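Superoxide dismutase (Candida albicans, PDB 4GUN) probably converts superoxide radicals into hydrogen peroxide and oxygen at a manganese centre, protecting the cell from oxidative damage. Local coordinates at residues P165-D170 against A190-I195. The protein carries 2 engineered substitutions. Numbering follows the deposited sequence.
Sequences PIIAID and AIWNVI. With MN (manganese (II) ion), chain Q.
D170 OD1, at the end of strand 163-170, accepts a hydrogen bond from W172 N and a weak one from the metal-bound water. D170 OD2 binds the manganese at 2.0 Å. H32, H80 and H174 complete the metal site. D170 CG lies anti to its backbone N (chi1 -163°), which puts the carboxylate at the manganese, farther from I191 and I195 than D170 CA.

The contact between the segments is apolar, with no hydrogen bond across it. I167 and I169, two residues apart on the strand, both point toward segment 190-195. I195 meets both through different branches. I195 CD1 presses tip to tip on I169 CD1 at 3.4 Å, a tight methyl pair. I195 CG2 meets I167 CD1 at 3.6 Å. I191 CG2 approaches I169 CD1 at 4.3 Å and lies above one face of the W192 ring, toward its rim. W192 CH2, at the ring's far corner, meets I167 CG2 at 4.3 Å and I169 CG1 at 4.4 Å, both obliquely. W192 NE1 is hydrogen-bonded to N123 OD1 on helix 115-127.

This buried packing joins an outer sheet strand to segment 190-195 in the C-terminal alpha/beta domain of iron/manganese superoxide dismutases, beside the metal site.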
ATOM      1  N   PRO A 165       8.991  11.184  16.783  1.00 10.16           N
ATOM      2  CA  PRO A 165       8.275  10.152  17.559  1.00  9.81           C
ATOM      3  C   PRO A 165       8.476  10.421  19.072  1.00 10.05           C
ATOM      4  O   PRO A 165       9.604  10.668  19.510  1.00  8.52           O
ATOM      5  CB  PRO A 165       8.904   8.835  17.072  1.00 11.86           C
ATOM      6  CG  PRO A 165      10.268   9.210  16.567  1.00 14.94           C
ATOM      7  CD  PRO A 165      10.259  10.671  16.204  1.00 10.70           C
ATOM      8  N   ILE A 166       7.378  10.502  19.835  1.00  6.16           N
ATOM      9  CA  ILE A 166       7.416  10.815  21.282  1.00  5.18           C
ATOM     10  C   ILE A 166       7.248   9.533  22.111  1.00  9.59           C
ATOM     11  O   ILE A 166       7.969   9.314  23.091  1.00  7.49           O
ATOM     12  CB  ILE A 166       6.392  11.943  21.672  1.00  7.24           C
ATOM     13  CG1 ILE A 166       6.508  13.218  20.776  1.00  6.02           C
ATOM     14  CG2 ILE A 166       6.444  12.294  23.172  1.00  5.95           C
ATOM     15  CD1 ILE A 166       7.962  13.865  20.703  1.00  7.01           C
ATOM     16  N   ILE A 167       6.272   8.705  21.709  1.00  7.57           N
ATOM     17  CA  ILE A 167       5.967   7.402  22.299  1.00  6.72           C
ATOM     18  C   ILE A 167       5.767   6.418  21.165  1.00 10.25           C
ATOM     19  O   ILE A 167       5.011   6.710  20.234  1.00 10.48           O
ATOM     20  CB  ILE A 167       4.696   7.464  23.221  1.00  9.30           C
ATOM     21  CG1 ILE A 167       4.965   8.219  24.551  1.00  9.52           C
ATOM     22  CG2 ILE A 167       4.062   6.059  23.471  1.00  9.00           C
ATOM     23  CD1 ILE A 167       5.898   7.505  25.595  1.00 17.91           C
ATOM     24  N   ALA A 168       6.415   5.232  21.256  1.00  5.82           N
ATOM     25  CA  ALA A 168       6.227   4.166  20.274  1.00  5.27           C
ATOM     26  C   ALA A 168       5.616   2.968  21.010  1.00  7.61           C
ATOM     27  O   ALA A 168       6.106   2.589  22.093  1.00  5.60           O
ATOM     28  CB  ALA A 168       7.559   3.784  19.653  1.00  6.39           C
ATOM     29  N   ILE A 169       4.487   2.462  20.484  1.00  6.19           N
ATOM     30  CA  ILE A 169       3.761   1.280  20.983  1.00  6.13           C
ATOM     31  C   ILE A 169       3.713   0.180  19.911  1.00  7.74           C
ATOM     32  O   ILE A 169       3.020   0.329  18.905  1.00  7.23           O
ATOM     33  CB  ILE A 169       2.335   1.566  21.524  1.00 10.20           C
ATOM     34  CG1 ILE A 169       2.308   2.713  22.579  1.00 12.39           C
ATOM     35  CG2 ILE A 169       1.709   0.263  22.086  1.00 10.43           C
ATOM     36  CD1 ILE A 169       3.001   2.405  23.897  1.00 12.86           C
ATOM     37  N   ASP A 170       4.387  -0.934  20.176  1.00  4.55           N
ATOM     38  CA  ASP A 170       4.421  -2.104  19.305  1.00  4.69           C
ATOM     39  C   ASP A 170       3.100  -2.882  19.387  1.00 10.87           C
ATOM     40  O   ASP A 170       2.737  -3.373  20.459  1.00  9.72           O
ATOM     41  CB  ASP A 170       5.592  -3.025  19.698  1.00  6.02           C
ATOM     42  CG  ASP A 170       5.981  -4.044  18.636  1.00  8.85           C
ATOM     43  OD1 ASP A 170       5.301  -4.115  17.596  1.00 13.13           O
ATOM     44  OD2 ASP A 170       6.981  -4.729  18.823  1.00 12.77           O
ATOM     45  N   ALA A 190      -2.805  -2.602  29.613  1.00 13.47           N
ATOM     46  CA  ALA A 190      -1.695  -2.909  30.510  1.00 13.02           C
ATOM     47  C   ALA A 190      -0.364  -2.179  30.298  1.00 13.69           C
ATOM     48  O   ALA A 190       0.312  -1.898  31.288  1.00 12.07           O
ATOM     49  CB  ALA A 190      -1.465  -4.406  30.542  1.00 14.07           C
ATOM     50  N   ILE A 191       0.043  -1.930  29.044  1.00  9.34           N
ATOM     51  CA  ILE A 191       1.353  -1.328  28.720  1.00  8.00           C
ATOM     52  C   ILE A 191       1.589   0.067  29.321  1.00 11.45           C
ATOM     53  O   ILE A 191       2.732   0.408  29.611  1.00 10.38           O
ATOM     54  CB  ILE A 191       1.676  -1.386  27.180  1.00 10.26           C
ATOM     55  CG1 ILE A 191       3.205  -1.188  26.905  1.00  8.95           C
ATOM     56  CG2 ILE A 191       0.812  -0.411  26.373  1.00 10.37           C
ATOM     57  CD1 ILE A 191       3.692  -1.691  25.558  1.00 16.46           C
ATOM     58  N   TRP A 192       0.528   0.876  29.470  1.00  8.76           N
ATOM     59  CA  TRP A 192       0.640   2.236  30.013  1.00 10.28           C
ATOM     60  C   TRP A 192       1.229   2.306  31.427  1.00 14.04           C
ATOM     61  O   TRP A 192       1.874   3.290  31.759  1.00 13.72           O
ATOM     62  CB  TRP A 192      -0.679   3.001  29.879  1.00  9.87           C
ATOM     63  CG  TRP A 192      -1.071   3.158  28.444  1.00 11.44           C
ATOM     64  CD1 TRP A 192      -1.969   2.400  27.755  1.00 14.33           C
ATOM     65  CD2 TRP A 192      -0.479   4.047  27.491  1.00 11.94           C
ATOM     66  NE1 TRP A 192      -2.034   2.812  26.448  1.00 14.29           N
ATOM     67  CE2 TRP A 192      -1.111   3.809  26.249  1.00 16.23           C
ATOM     68  CE3 TRP A 192       0.496   5.061  27.574  1.00 13.69           C
ATOM     69  CZ2 TRP A 192      -0.800   4.539  25.100  1.00 16.06           C
ATOM     70  CZ3 TRP A 192       0.841   5.753  26.421  1.00 15.66           C
ATOM     71  CH2 TRP A 192       0.202   5.489  25.200  1.00 16.42           C
ATOM     72  N   ASN A 193       1.095   1.213  32.202  1.00 10.18           N
ATOM     73  CA  ASN A 193       1.667   1.041  33.539  1.00  8.95           C
ATOM     74  C   ASN A 193       3.223   0.995  33.504  1.00 10.88           C
ATOM     75  O   ASN A 193       3.856   1.241  34.523  1.00  9.16           O
ATOM     76  CB  ASN A 193       1.108  -0.207  34.192  1.00  5.24           C
ATOM     77  CG  ASN A 193      -0.380  -0.179  34.405  1.00 19.70           C
ATOM     78  OD1 ASN A 193      -0.889   0.526  35.269  1.00 19.83           O
ATOM     79  ND2 ASN A 193      -1.120  -0.927  33.601  1.00 14.21           N
ATOM     80  N   VAL A 194       3.827   0.720  32.334  1.00  8.25           N
ATOM     81  CA  VAL A 194       5.301   0.689  32.185  1.00  8.24           C
ATOM     82  C   VAL A 194       5.829   1.677  31.156  1.00 11.66           C
ATOM     83  O   VAL A 194       6.990   1.577  30.740  1.00 11.59           O
ATOM     84  CB  VAL A 194       5.924  -0.738  32.029  1.00 12.25           C
ATOM     85  CG1 VAL A 194       5.844  -1.525  33.334  1.00 12.01           C
ATOM     86  CG2 VAL A 194       5.309  -1.511  30.857  1.00 11.75           C
ATOM     87  N   ILE A 195       4.989   2.643  30.747  1.00 10.08           N
ATOM     88  CA  ILE A 195       5.418   3.649  29.784  1.00  9.93           C
ATOM     89  C   ILE A 195       6.302   4.692  30.467  1.00 13.23           C
ATOM     90  O   ILE A 195       5.947   5.218  31.520  1.00 13.41           O
ATOM     91  CB  ILE A 195       4.232   4.229  28.965  1.00 12.24           C
ATOM     92  CG1 ILE A 195       3.705   3.197  27.918  1.00 12.56           C
ATOM     93  CG2 ILE A 195       4.562   5.589  28.318  1.00 10.95           C
ATOM     94  CD1 ILE A 195       4.735   2.660  26.847  1.00 15.36           C
TER
HETATM   95 MN    MN Q 301       8.241  -6.013  17.940  1.00  9.91          MN
HETATM   96  O   HOH W   1       7.392  -5.235  16.113  1.00 14.68           O